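Xylan esterase 1 (Thermoanaerobacterium sp. 'JW/SL YS485', PDB 3FCY) probably hydrolyses acetyl esters such as those on xylan, as a calcium-binding carbohydrate esterase of family CE7 with an alpha/beta-hydrolase fold. Local coordinates at residues S149-G154 with N161-R166; E52-A57 with I180-A185; T254-L259 with N268-K273; V202-P207 with A216-E221; D173-R178 with G275-K280. One frame throughout, in Å; residues are numbered along the deposited sequence.

Contact 1. Residues S149-G154 with N161-R166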
# COMPACT_ATOMS: atom_id res chain seq x y z
N SER A 149 27.07 22.01 -1.63
CA SER A 149 27.11 22.99 -2.71
C SER A 149 25.99 24.00 -2.53
O SER A 149 24.86 23.65 -2.18
CB SER A 149 27.00 22.32 -4.08
OG SER A 149 28.21 21.63 -4.38
N GLN A 150 26.31 25.26 -2.79
CA GLN A 150 25.37 26.35 -2.63
C GLN A 150 24.45 26.68 -3.81
O GLN A 150 24.85 26.62 -4.97
CB GLN A 150 26.16 27.60 -2.21
CG GLN A 150 25.44 28.93 -2.33
CD GLN A 150 26.37 30.09 -1.97
OE1 GLN A 150 27.57 30.03 -2.25
NE2 GLN A 150 25.82 31.14 -1.37
N ASP A 151 23.20 26.99 -3.48
CA ASP A 151 22.18 27.41 -4.44
C ASP A 151 21.86 28.82 -3.96
O ASP A 151 21.19 29.00 -2.94
CB ASP A 151 20.93 26.53 -4.35
CG ASP A 151 19.76 27.07 -5.18
OD1 ASP A 151 19.97 27.97 -6.01
OD2 ASP A 151 18.62 26.58 -5.00
N VAL A 152 22.36 29.82 -4.68
CA VAL A 152 22.15 31.21 -4.31
C VAL A 152 20.70 31.66 -4.50
O VAL A 152 20.31 32.74 -4.06
CB VAL A 152 23.08 32.17 -5.11
CG1 VAL A 152 24.54 31.87 -4.78
CG2 VAL A 152 22.83 32.01 -6.60
N GLY A 153 19.90 30.81 -5.14
CA GLY A 153 18.51 31.14 -5.37
C GLY A 153 18.32 32.43 -6.15
O GLY A 153 19.00 32.68 -7.15
N GLY A 154 17.39 33.26 -5.69
CA GLY A 154 17.13 34.52 -6.36
C GLY A 154 16.24 34.32 -7.58
O GLY A 154 16.40 35.01 -8.59
N ASN A 161 9.41 22.63 -3.62
CA ASN A 161 9.76 21.28 -4.05
C ASN A 161 10.21 21.13 -5.49
O ASN A 161 9.51 21.55 -6.41
CB ASN A 161 8.56 20.33 -3.83
CG ASN A 161 8.30 20.04 -2.37
OD1 ASN A 161 9.13 19.44 -1.68
ND2 ASN A 161 7.13 20.44 -1.89
N GLY A 162 11.39 20.53 -5.68
CA GLY A 162 11.90 20.28 -7.01
C GLY A 162 12.82 21.31 -7.65
O GLY A 162 12.54 22.51 -7.65
N HIS A 163 13.91 20.81 -8.22
CA HIS A 163 14.88 21.67 -8.89
C HIS A 163 14.61 21.76 -10.39
O HIS A 163 15.10 22.67 -11.06
CB HIS A 163 16.30 21.17 -8.63
CG HIS A 163 16.87 21.60 -7.32
ND1 HIS A 163 18.07 21.13 -6.84
CD2 HIS A 163 16.41 22.48 -6.39
CE1 HIS A 163 18.33 21.71 -5.68
NE2 HIS A 163 17.34 22.53 -5.39
N ILE A 164 13.85 20.81 -10.93
CA ILE A 164 13.53 20.82 -12.35
C ILE A 164 12.69 22.04 -12.71
O ILE A 164 12.94 22.70 -13.73
CB ILE A 164 12.75 19.56 -12.77
CG1 ILE A 164 13.62 18.32 -12.57
CG2 ILE A 164 12.29 19.68 -14.23
CD1 ILE A 164 12.93 17.02 -12.93
N ILE A 165 11.70 22.35 -11.89
CA ILE A 165 10.83 23.50 -12.13
C ILE A 165 11.33 24.76 -11.43
O ILE A 165 10.69 25.80 -11.48
CB ILE A 165 9.37 23.24 -11.66
CG1 ILE A 165 9.34 22.98 -10.15
CG2 ILE A 165 8.79 22.06 -12.42
CD1 ILE A 165 7.94 22.92 -9.58
N ARG A 166 12.48 24.66 -10.76
CA ARG A 166 13.05 25.81 -10.06
C ARG A 166 13.51 26.85 -11.08
O ARG A 166 14.43 26.60 -11.87
CB ARG A 166 14.23 25.36 -9.18
CG ARG A 166 14.76 26.42 -8.21
CD ARG A 166 13.68 26.87 -7.21
NE ARG A 166 13.13 25.75 -6.45
CZ ARG A 166 13.70 25.20 -5.38
NH1 ARG A 166 14.85 25.66 -4.91
NH2 ARG A 166 13.12 24.16 -4.79
O HOH W 1 16.36 27.91 -5.52
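In an Asx turn of the long loop between strand 136-140 and helix 176-192, Asp-151 faces Arg-166, with the ring of His-163 close by. OD1 of Asp-151 takes the backbone N of Gly-153 at 3.0 Å, from well above the carboxylate plane, and OD2 is left to face the other segment. With CG anti to the backbone N (chi1 171°), that carboxylate reaches across to the edge of the guanidinium, where OD2 and Arg-166 NH1 form a long salt bridge of 3.9 Å. A water closes the gap: it donates to Asp-151 OD2 at 2.7 Å and accepts from Arg-166 NH1 at 2.8 Å, lying in the guanidinium plane. The arginine chain bends at chi2 and chi3, folding back so that CD2 of His-163 sits 3.7 Å above one guanidinium face, toward its rim.

In this alpha/beta hydrolase the loop is also a subunit interface. Thr-159 of the second subunit bonds through OG1 to Asp-151 OD2 and His-163 NE2, and through its carbonyl O to Arg-166 NH2. The backbone N of His-163 is hydrogen-bonded to the hydroxyl of Tyr-117, a predicted substrate-binding residue.

Contact 2. Residues E52-A57 with I180-A185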
# COMPACT_ATOMS: atom_id res chain seq x y z
N GLU A 52 21.88 28.78 -29.14
CA GLU A 52 22.26 30.11 -28.69
C GLU A 52 22.18 30.19 -27.17
O GLU A 52 23.06 30.76 -26.52
CB GLU A 52 21.33 31.17 -29.30
CG GLU A 52 21.34 31.22 -30.82
CD GLU A 52 20.22 30.40 -31.44
OE1 GLU A 52 20.20 29.16 -31.26
OE2 GLU A 52 19.36 31.01 -32.11
N TYR A 53 21.12 29.62 -26.62
CA TYR A 53 20.90 29.60 -25.17
C TYR A 53 22.12 29.03 -24.45
O TYR A 53 22.65 29.64 -23.52
CB TYR A 53 19.67 28.75 -24.85
CG TYR A 53 19.41 28.53 -23.37
CD1 TYR A 53 18.69 29.46 -22.62
CD2 TYR A 53 19.84 27.37 -22.74
CE1 TYR A 53 18.39 29.22 -21.27
CE2 TYR A 53 19.56 27.12 -21.39
CZ TYR A 53 18.83 28.05 -20.67
OH TYR A 53 18.51 27.79 -19.35
N TRP A 54 22.56 27.86 -24.89
CA TRP A 54 23.70 27.20 -24.28
C TRP A 54 25.06 27.84 -24.58
O TRP A 54 25.95 27.80 -23.73
CB TRP A 54 23.70 25.71 -24.63
CG TRP A 54 22.74 24.97 -23.77
CD1 TRP A 54 21.55 24.43 -24.14
CD2 TRP A 54 22.86 24.76 -22.36
NE1 TRP A 54 20.91 23.90 -23.04
CE2 TRP A 54 21.69 24.09 -21.93
CE3 TRP A 54 23.84 25.08 -21.41
CZ2 TRP A 54 21.48 23.74 -20.59
CZ3 TRP A 54 23.63 24.73 -20.07
CH2 TRP A 54 22.45 24.07 -19.68
N ASN A 55 25.22 28.41 -25.77
CA ASN A 55 26.49 29.06 -26.08
C ASN A 55 26.63 30.26 -25.14
O ASN A 55 27.73 30.59 -24.70
CB ASN A 55 26.54 29.53 -27.53
CG ASN A 55 26.66 28.38 -28.50
OD1 ASN A 55 27.31 27.38 -28.21
ND2 ASN A 55 26.04 28.52 -29.67
N ARG A 56 25.50 30.89 -24.85
CA ARG A 56 25.45 32.05 -23.96
C ARG A 56 25.81 31.60 -22.54
O ARG A 56 26.61 32.24 -21.86
CB ARG A 56 24.04 32.63 -23.97
CG ARG A 56 23.81 33.84 -23.08
CD ARG A 56 22.31 34.07 -22.95
NE ARG A 56 21.66 33.98 -24.25
CZ ARG A 56 20.42 33.53 -24.43
NH1 ARG A 56 19.69 33.13 -23.40
NH2 ARG A 56 19.92 33.46 -25.66
N ALA A 57 25.22 30.48 -22.12
CA ALA A 57 25.46 29.93 -20.78
C ALA A 57 26.94 29.59 -20.59
O ALA A 57 27.52 29.91 -19.56
CB ALA A 57 24.61 28.68 -20.57
N ILE A 180 23.42 24.24 -12.71
CA ILE A 180 23.96 22.95 -12.29
C ILE A 180 24.69 22.29 -13.45
O ILE A 180 25.80 21.77 -13.28
CB ILE A 180 22.84 22.01 -11.77
CG1 ILE A 180 22.21 22.61 -10.51
CG2 ILE A 180 23.41 20.63 -11.47
CD1 ILE A 180 20.99 21.86 -9.99
N PHE A 181 24.09 22.29 -14.64
CA PHE A 181 24.73 21.71 -15.80
C PHE A 181 26.06 22.44 -16.02
O PHE A 181 27.09 21.81 -16.26
CB PHE A 181 23.86 21.85 -17.05
CG PHE A 181 22.69 20.89 -17.11
CD1 PHE A 181 22.34 20.10 -16.02
CD2 PHE A 181 21.91 20.80 -18.27
CE1 PHE A 181 21.24 19.23 -16.08
CE2 PHE A 181 20.81 19.95 -18.34
CZ PHE A 181 20.48 19.16 -17.24
N LEU A 182 26.03 23.77 -15.94
CA LEU A 182 27.24 24.56 -16.12
C LEU A 182 28.29 24.19 -15.08
O LEU A 182 29.49 24.18 -15.38
CB LEU A 182 26.93 26.06 -16.05
CG LEU A 182 26.18 26.63 -17.26
CD1 LEU A 182 25.88 28.12 -17.03
CD2 LEU A 182 27.01 26.43 -18.52
N ASP A 183 27.86 23.89 -13.85
CA ASP A 183 28.81 23.51 -12.81
C ASP A 183 29.57 22.25 -13.25
O ASP A 183 30.78 22.15 -13.05
CB ASP A 183 28.11 23.21 -11.47
CG ASP A 183 27.49 24.44 -10.83
OD1 ASP A 183 27.97 25.57 -11.06
OD2 ASP A 183 26.51 24.26 -10.07
N THR A 184 28.86 21.28 -13.83
CA THR A 184 29.53 20.05 -14.25
C THR A 184 30.56 20.34 -15.34
O THR A 184 31.67 19.80 -15.31
CB THR A 184 28.53 18.96 -14.78
OG1 THR A 184 28.03 19.33 -16.07
CG2 THR A 184 27.36 18.80 -13.81
N ALA A 185 30.21 21.21 -16.28
CA ALA A 185 31.11 21.57 -17.38
C ALA A 185 32.34 22.29 -16.84
O ALA A 185 33.46 22.02 -17.24
CB ALA A 185 30.38 22.46 -18.39
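Trp-54 and Ala-57 of helix 50-62 press against Phe-181 and Leu-182 of helix 176-192, and this face is the tight side of the contact. Trp-54 and Phe-181 meet rim to rim: CH2 of the indole lies 3.6 Å from CD2 of Phe-181 and also touches the CB of that residue. The two rings are nearly parallel, their planes 16° apart, yet neither covers the other: the centroids of the six-membered rings are 5.9 Å apart. The indole gets there because its CG stands anti to the carbonyl carbon (chi1 -80°), which swings the benzo end toward the partner helix although the bond to CB does not aim at it. Leu-182 fills the next position, its CD2 at the indole edge, 4.1 Å from CZ3, while its CD1 presses on Ala-57, 3.5 Å from the carbonyl O.

The segment axes pass 11.5 Å apart at a crossing angle of -57°; large side chains span the interval at Trp-54, while at Ala-57 the backbones come closer. In this alpha/beta hydrolase helix 176-192 packs beside helix 209-220, and Leu-220 of the latter also touches Trp-54. The indole is fixed at its polar end too, NE1 giving a hydrogen bond to the carbonyl O of Tyr-276. Were Trp-54 reduced to an alanine, a gap would probably open beside Phe-181 and Leu-182, and that carbonyl would lose its indole donor.

The far flank of helix 50-62 is different in character: Glu-52, Asn-55 and Arg-56 are exposed there, and Arg-56 makes a salt bridge with Asp-173.

Contact 3. Residues T254-L259 with N268-K273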
# COMPACT_ATOMS: atom_id res chain seq x y z
N THR A 254 4.00 17.50 -12.40
CA THR A 254 2.56 17.41 -12.17
C THR A 254 2.16 18.52 -11.19
O THR A 254 1.15 19.20 -11.41
CB THR A 254 2.17 16.03 -11.58
OG1 THR A 254 2.24 15.04 -12.62
CG2 THR A 254 0.75 16.06 -11.00
N ASP A 255 2.94 18.71 -10.13
CA ASP A 255 2.64 19.75 -9.15
C ASP A 255 2.58 21.11 -9.83
O ASP A 255 1.70 21.92 -9.55
CB ASP A 255 3.71 19.81 -8.05
CG ASP A 255 3.73 18.57 -7.16
OD1 ASP A 255 2.78 17.77 -7.21
OD2 ASP A 255 4.71 18.41 -6.40
N TYR A 256 3.54 21.36 -10.72
CA TYR A 256 3.58 22.63 -11.43
C TYR A 256 2.27 22.92 -12.16
O TYR A 256 1.68 23.98 -11.98
CB TYR A 256 4.72 22.66 -12.44
CG TYR A 256 4.77 23.98 -13.16
CD1 TYR A 256 5.34 25.11 -12.57
CD2 TYR A 256 4.15 24.14 -14.40
CE1 TYR A 256 5.30 26.35 -13.19
CE2 TYR A 256 4.10 25.38 -15.03
CZ TYR A 256 4.68 26.48 -14.42
OH TYR A 256 4.62 27.70 -15.04
N PHE A 257 1.84 21.99 -13.01
CA PHE A 257 0.61 22.18 -13.76
C PHE A 257 -0.61 22.32 -12.85
O PHE A 257 -1.46 23.19 -13.07
CB PHE A 257 0.40 21.02 -14.74
CG PHE A 257 1.18 21.17 -16.02
CD1 PHE A 257 0.79 22.10 -16.98
CD2 PHE A 257 2.32 20.40 -16.25
CE1 PHE A 257 1.52 22.26 -18.16
CE2 PHE A 257 3.06 20.56 -17.43
CZ PHE A 257 2.66 21.49 -18.38
N ARG A 258 -0.70 21.47 -11.83
CA ARG A 258 -1.83 21.52 -10.91
C ARG A 258 -1.98 22.89 -10.27
O ARG A 258 -3.09 23.39 -10.09
CB ARG A 258 -1.66 20.46 -9.81
CG ARG A 258 -2.00 19.03 -10.24
CD ARG A 258 -1.64 18.01 -9.16
NE ARG A 258 -2.41 18.16 -7.93
CZ ARG A 258 -3.61 17.63 -7.71
NH1 ARG A 258 -4.19 16.89 -8.65
NH2 ARG A 258 -4.22 17.83 -6.55
N LEU A 259 -0.85 23.51 -9.94
CA LEU A 259 -0.86 24.81 -9.29
C LEU A 259 -0.82 26.04 -10.19
O LEU A 259 -1.47 27.04 -9.90
CB LEU A 259 0.31 24.91 -8.31
CG LEU A 259 0.34 23.93 -7.14
CD1 LEU A 259 1.73 23.93 -6.52
CD2 LEU A 259 -0.71 24.33 -6.12
N ASN A 268 2.49 23.64 -24.13
CA ASN A 268 3.59 23.65 -25.08
C ASN A 268 4.72 24.58 -24.66
O ASN A 268 5.90 24.24 -24.83
CB ASN A 268 3.10 24.04 -26.48
CG ASN A 268 4.19 23.91 -27.53
OD1 ASN A 268 4.81 22.85 -27.67
ND2 ASN A 268 4.45 24.99 -28.26
N GLU A 269 4.38 25.74 -24.11
CA GLU A 269 5.40 26.68 -23.67
C GLU A 269 6.17 26.12 -22.47
O GLU A 269 7.38 26.34 -22.35
CB GLU A 269 4.77 28.01 -23.27
CG GLU A 269 3.95 28.69 -24.35
CD GLU A 269 3.51 30.08 -23.93
OE1 GLU A 269 3.01 30.22 -22.79
OE2 GLU A 269 3.65 31.02 -24.74
N VAL A 270 5.47 25.42 -21.59
CA VAL A 270 6.10 24.84 -20.42
C VAL A 270 7.10 23.77 -20.81
O VAL A 270 8.27 23.82 -20.41
CB VAL A 270 5.04 24.23 -19.46
CG1 VAL A 270 5.72 23.48 -18.33
CG2 VAL A 270 4.17 25.34 -18.89
N PHE A 271 6.66 22.80 -21.61
CA PHE A 271 7.56 21.73 -22.03
C PHE A 271 8.67 22.20 -22.96
O PHE A 271 9.75 21.63 -22.97
CB PHE A 271 6.76 20.59 -22.65
CG PHE A 271 6.05 19.74 -21.65
CD1 PHE A 271 4.66 19.76 -21.55
CD2 PHE A 271 6.77 18.93 -20.77
CE1 PHE A 271 4.00 18.99 -20.59
CE2 PHE A 271 6.11 18.16 -19.80
CZ PHE A 271 4.73 18.19 -19.71
N THR A 272 8.41 23.25 -23.74
CA THR A 272 9.43 23.78 -24.63
C THR A 272 10.52 24.40 -23.78
O THR A 272 11.71 24.22 -24.05
CB THR A 272 8.86 24.86 -25.59
OG1 THR A 272 7.90 24.26 -26.47
CG2 THR A 272 9.97 25.49 -26.42
N LYS A 273 10.12 25.13 -22.75
CA LYS A 273 11.08 25.77 -21.86
C LYS A 273 11.89 24.70 -21.13
O LYS A 273 13.10 24.85 -20.93
CB LYS A 273 10.35 26.66 -20.86
CG LYS A 273 11.27 27.61 -20.11
CD LYS A 273 10.46 28.69 -19.42
CE LYS A 273 11.35 29.68 -18.70
NZ LYS A 273 10.54 30.76 -18.07
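The rings of Phe-257 and Phe-271 meet obliquely, planes 32° apart and centroids 5.5 Å apart, so that the encounter is neither a stack nor an edge-to-face pair. CZ of Phe-257 comes within 3.6 Å of CE1 of Phe-271. They belong to a helical hairpin, helices 251-260 and 267-274, whose segments run roughly antiparallel at 149° with axes 12.3 Å apart. Val-270 enters from the facing helix and wedges its methyls between two rings: CG1 is nearest CZ of Phe-257, at 3.7 Å, and CG2 nearest CE2 of Tyr-256. With CG1 anti to the backbone N (chi1 173°), both branches are spread toward the opposing aromatic pair. All of these approaches are oblique to the rings.

In the connection between the helices, His-264 stacks on Phe-257, and the hydroxyl of Tyr-256 bonds to Asp-169 and Arg-266. A serine in place of Phe-257 would probably open a gap beside Val-270 and Phe-271 and take away the ring stacked with His-264.

On the second helix, Asn-268 O accepts from both Thr-272 N and Thr-272 OG1, which arrive from opposite faces of the carbonyl plane, the hydroxyl at 2.6 Å.

Contact 4. Residues V202-P207 with A216-E221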
# COMPACT_ATOMS: atom_id res chain seq x y z
N VAL A 202 39.69 11.83 -19.38
CA VAL A 202 38.71 12.12 -18.33
C VAL A 202 37.35 11.50 -18.64
O VAL A 202 36.83 11.64 -19.75
CB VAL A 202 38.53 13.65 -18.13
CG1 VAL A 202 37.42 13.92 -17.12
CG2 VAL A 202 39.83 14.28 -17.65
N GLY A 203 36.79 10.82 -17.65
CA GLY A 203 35.48 10.20 -17.81
C GLY A 203 34.52 10.71 -16.75
O GLY A 203 34.94 11.18 -15.68
N VAL A 204 33.22 10.63 -17.04
CA VAL A 204 32.20 11.07 -16.10
C VAL A 204 31.18 9.95 -15.96
O VAL A 204 30.94 9.20 -16.91
CB VAL A 204 31.50 12.37 -16.59
CG1 VAL A 204 32.54 13.46 -16.82
CG2 VAL A 204 30.72 12.10 -17.86
N MET A 205 30.58 9.83 -14.78
CA MET A 205 29.63 8.76 -14.52
C MET A 205 28.63 9.08 -13.42
O MET A 205 28.90 9.88 -12.53
CB MET A 205 30.42 7.50 -14.15
CG MET A 205 29.61 6.32 -13.66
SD MET A 205 30.67 4.86 -13.47
CE MET A 205 31.82 5.46 -12.27
N GLY A 206 27.47 8.44 -13.48
CA GLY A 206 26.45 8.65 -12.47
C GLY A 206 25.13 7.96 -12.78
O GLY A 206 24.84 7.65 -13.94
N PRO A 207 24.33 7.67 -11.74
CA PRO A 207 23.03 7.01 -11.92
C PRO A 207 21.88 8.01 -11.77
O PRO A 207 21.98 8.97 -11.00
CB PRO A 207 23.04 5.98 -10.80
CG PRO A 207 23.65 6.78 -9.66
CD PRO A 207 24.79 7.56 -10.34
N ALA A 216 24.96 15.69 -19.69
CA ALA A 216 25.04 17.15 -19.80
C ALA A 216 26.49 17.61 -19.76
O ALA A 216 26.92 18.44 -20.57
CB ALA A 216 24.25 17.82 -18.68
N CYS A 217 27.25 17.07 -18.82
CA CYS A 217 28.65 17.42 -18.66
C CYS A 217 29.48 17.11 -19.91
O CYS A 217 30.25 17.95 -20.39
CB CYS A 217 29.24 16.67 -17.47
SG CYS A 217 31.00 16.94 -17.24
N ALA A 218 29.33 15.89 -20.43
CA ALA A 218 30.06 15.47 -21.62
C ALA A 218 29.59 16.23 -22.85
O ALA A 218 30.30 16.29 -23.86
CB ALA A 218 29.90 13.97 -21.83
N ALA A 219 28.40 16.81 -22.77
CA ALA A 219 27.84 17.56 -23.89
C ALA A 219 28.37 18.99 -23.89
O ALA A 219 28.71 19.54 -24.95
CB ALA A 219 26.32 17.57 -23.81
N LEU A 220 28.46 19.59 -22.71
CA LEU A 220 28.92 20.96 -22.56
C LEU A 220 30.44 21.09 -22.51
O LEU A 220 30.99 22.17 -22.71
CB LEU A 220 28.28 21.59 -21.33
CG LEU A 220 26.76 21.76 -21.49
CD1 LEU A 220 26.12 22.11 -20.15
CD2 LEU A 220 26.47 22.85 -22.53
N GLU A 221 31.12 19.97 -22.24
CA GLU A 221 32.58 19.93 -22.23
C GLU A 221 32.95 18.73 -23.09
O GLU A 221 33.29 17.66 -22.58
CB GLU A 221 33.14 19.76 -20.81
CG GLU A 221 34.66 19.55 -20.78
CD GLU A 221 35.41 20.57 -21.63
OE1 GLU A 221 35.66 21.69 -21.14
OE2 GLU A 221 35.75 20.25 -22.79
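Val-204 carries the strand side of this contact alone, dividing its two methyls between neighbouring residues of the helix. CG1 meets SG of Cys-217 at 3.8 Å, and CG2 lies more loosely, 4.5 Å from CB of Ala-218. The valine turns CG1 anti to its own carbonyl carbon (chi1 -56°), which places CG2 between the backbone N and the carbonyl carbon. From the other side, Cys-217 holds SG anti to its backbone N (chi1 176°), and this carries the sulfur to the valine methyl. No hydrogen bond crosses the gap; only apolar surface and a thiol are in touch, and small residues let the helix come close, with the CA atoms of Val-204 and Ala-218 only 7.4 Å apart.

What positions these groups is the backbone on each side. At the end of the helix, Leu-220 N bonds to Ala-216 O at 2.9 Å and Glu-221 N to Cys-217 O at 2.9 Å, while the strand is held by backbone bonds to both flanking strands, Gly-203 to Ala-110 and Ile-112, and Val-204 to Lys-226 and Val-228. The strand, carrying Gly-206, leads into Ser-208, the predicted nucleophile, in a turn consistent with the nucleophile elbow of alpha/beta hydrolases.

The helix is thus laid over the central sheet in the beta-alpha-beta unit of strand 202-207, helix 209-220 and strand 226-230. Phe-114 of strand 108-114 and Val-227 of strand 226-230 also touch Val-204, and helix 176-192 flanks Cys-217 through Thr-184.

Contact 5. Residues D173-R178 with G275-K280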
# COMPACT_ATOMS: atom_id res chain seq x y z
N ASP A 173 17.23 31.82 -18.61
CA ASP A 173 18.63 31.83 -18.20
C ASP A 173 18.81 31.72 -16.68
O ASP A 173 19.94 31.66 -16.19
CB ASP A 173 19.33 33.11 -18.69
CG ASP A 173 19.45 33.18 -20.21
OD1 ASP A 173 20.05 34.15 -20.71
OD2 ASP A 173 18.97 32.26 -20.91
N ASN A 174 17.71 31.71 -15.94
CA ASN A 174 17.77 31.61 -14.48
C ASN A 174 17.31 30.25 -13.95
O ASN A 174 17.12 30.07 -12.74
CB ASN A 174 16.94 32.72 -13.82
CG ASN A 174 17.43 34.11 -14.21
OD1 ASN A 174 18.63 34.38 -14.22
ND2 ASN A 174 16.48 35.00 -14.51
N MET A 175 17.12 29.30 -14.86
CA MET A 175 16.68 27.96 -14.47
C MET A 175 17.84 27.29 -13.73
O MET A 175 18.96 27.24 -14.23
CB MET A 175 16.26 27.18 -15.70
CG MET A 175 14.98 27.73 -16.32
SD MET A 175 14.56 27.01 -17.90
CE MET A 175 13.88 25.43 -17.39
N LEU A 176 17.56 26.79 -12.53
CA LEU A 176 18.59 26.18 -11.70
C LEU A 176 19.39 25.03 -12.33
O LEU A 176 20.60 24.97 -12.14
CB LEU A 176 18.00 25.72 -10.36
CG LEU A 176 19.01 25.12 -9.38
CD1 LEU A 176 20.13 26.11 -9.10
CD2 LEU A 176 18.30 24.73 -8.08
N PHE A 177 18.74 24.12 -13.05
CA PHE A 177 19.51 23.03 -13.65
C PHE A 177 20.41 23.53 -14.77
O PHE A 177 21.31 22.82 -15.23
CB PHE A 177 18.61 21.90 -14.15
CG PHE A 177 18.45 20.77 -13.16
CD1 PHE A 177 19.56 20.03 -12.75
CD2 PHE A 177 17.21 20.48 -12.60
CE1 PHE A 177 19.44 19.00 -11.81
CE2 PHE A 177 17.08 19.46 -11.66
CZ PHE A 177 18.19 18.72 -11.26
N ARG A 178 20.18 24.76 -15.20
CA ARG A 178 21.00 25.37 -16.23
C ARG A 178 22.35 25.65 -15.56
O ARG A 178 23.42 25.36 -16.11
CB ARG A 178 20.34 26.65 -16.72
CG ARG A 178 21.07 27.42 -17.82
CD ARG A 178 21.91 28.52 -17.22
NE ARG A 178 22.13 29.62 -18.16
CZ ARG A 178 22.87 30.69 -17.87
NH1 ARG A 178 23.44 30.80 -16.68
NH2 ARG A 178 23.04 31.64 -18.78
N GLY A 275 12.67 22.15 -22.33
CA GLY A 275 13.53 21.61 -23.37
C GLY A 275 14.97 22.08 -23.22
O GLY A 275 15.90 21.42 -23.67
N TYR A 276 15.15 23.24 -22.58
CA TYR A 276 16.49 23.78 -22.38
C TYR A 276 17.34 22.89 -21.48
O TYR A 276 18.57 22.87 -21.59
CB TYR A 276 16.42 25.17 -21.75
CG TYR A 276 15.97 26.26 -22.68
CD1 TYR A 276 16.71 26.58 -23.83
CD2 TYR A 276 14.82 27.00 -22.42
CE1 TYR A 276 16.31 27.61 -24.68
CE2 TYR A 276 14.41 28.03 -23.27
CZ TYR A 276 15.16 28.33 -24.39
OH TYR A 276 14.75 29.35 -25.22
N ILE A 277 16.68 22.16 -20.58
CA ILE A 277 17.41 21.29 -19.66
C ILE A 277 17.06 19.82 -19.85
O ILE A 277 17.13 19.02 -18.91
CB ILE A 277 17.16 21.70 -18.19
CG1 ILE A 277 15.66 21.66 -17.86
CG2 ILE A 277 17.70 23.11 -17.95
CD1 ILE A 277 15.34 21.95 -16.41
N ASP A 278 16.68 19.48 -21.08
CA ASP A 278 16.34 18.11 -21.45
C ASP A 278 17.62 17.53 -22.03
O ASP A 278 18.02 17.89 -23.14
CB ASP A 278 15.24 18.13 -22.52
CG ASP A 278 14.79 16.73 -22.92
OD1 ASP A 278 15.53 15.77 -22.66
OD2 ASP A 278 13.69 16.61 -23.51
N VAL A 279 18.28 16.64 -21.28
CA VAL A 279 19.54 16.06 -21.76
C VAL A 279 19.47 15.39 -23.12
O VAL A 279 20.48 15.27 -23.81
CB VAL A 279 20.13 15.04 -20.74
CG1 VAL A 279 20.49 15.76 -19.45
CG2 VAL A 279 19.15 13.90 -20.49
N LYS A 280 18.28 14.95 -23.53
CA LYS A 280 18.17 14.31 -24.84
C LYS A 280 18.46 15.35 -25.92
O LYS A 280 18.81 14.99 -27.04
CB LYS A 280 16.77 13.72 -25.05
CG LYS A 280 15.80 14.64 -25.77
CD LYS A 280 14.45 13.99 -25.98
CE LYS A 280 13.56 14.85 -26.86
NZ LYS A 280 13.48 16.25 -26.37
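Apolar contacts come first, and Ile-277 makes nearly all of them. Its CD1 touches CE of Met-175 at 3.9 Å and CB of Phe-177 at 4.0 Å, while CG2 rests near the backbone N of Arg-178, 4.1 Å away. The isoleucine puts CG1 between its backbone N and carbonyl carbon (chi1 58°), leaving CG2 anti to that carbon; both branches meet Phe-177 CB, CD1 going on to the methionine methyl and CG2 to the arginine N. Met-175 bends at chi3 to bring its terminal methyl over to the isoleucine. Phe-177 offers its CB, whereas its ring leads away toward Tyr-117, the predicted substrate-binding residue.

Backbone and capping bonds shape each side separately. Met-175 occupies the N-cap position of helix 176-192, and its carbonyl O accepts from Arg-178 N at 2.9 Å. Asp-278 is the N-cap of helix 279-282, where its OD1 accepts from Lys-280 N at 3.0 Å, with a second bond to OD1 from Asp-236 N.

The ionic pairs do not join the two segments. Asp-278 OD2 forms a salt bridge with Lys-280 NZ at 2.9 Å, the ammonium approaching from above the carboxylate plane. Arg-178 turns its guanidinium away to Glu-60, with the carbonyl O of Asp-173 3.4 Å above the centre of one face.

No hydrogen bond or salt bridge crosses between the segments, so their fit rests on the shape of buried hydrocarbon, and the charged groups are probably compensated by partners on their own side or in helix 50-62.

How the contacts relate
Contacts 2 and 5 share helix 176-192, have centres about 9 Å apart and cross along the chain: segments 52-57 and 275-280, far apart in sequence, both pack on that one helix. Contact 1 falls within the span closed by contact 2, and contacts 4 and 3, in that order, within the span closed by contact 5. Contact 1 touches contact 5 (about 12 Å between centres), while contact 4, nearest the centre of the chain, meets contact 2 through helix 209-220. Contact 3 is the outlying one, about 27 Å from contact 4 between centres, yet Lys-273 meets Met-175 of contact 5. Together they join helices and loops to one another and, through contact 4, to the sheet; contacts 1 and 5 approach the predicted substrate-binding tyrosine.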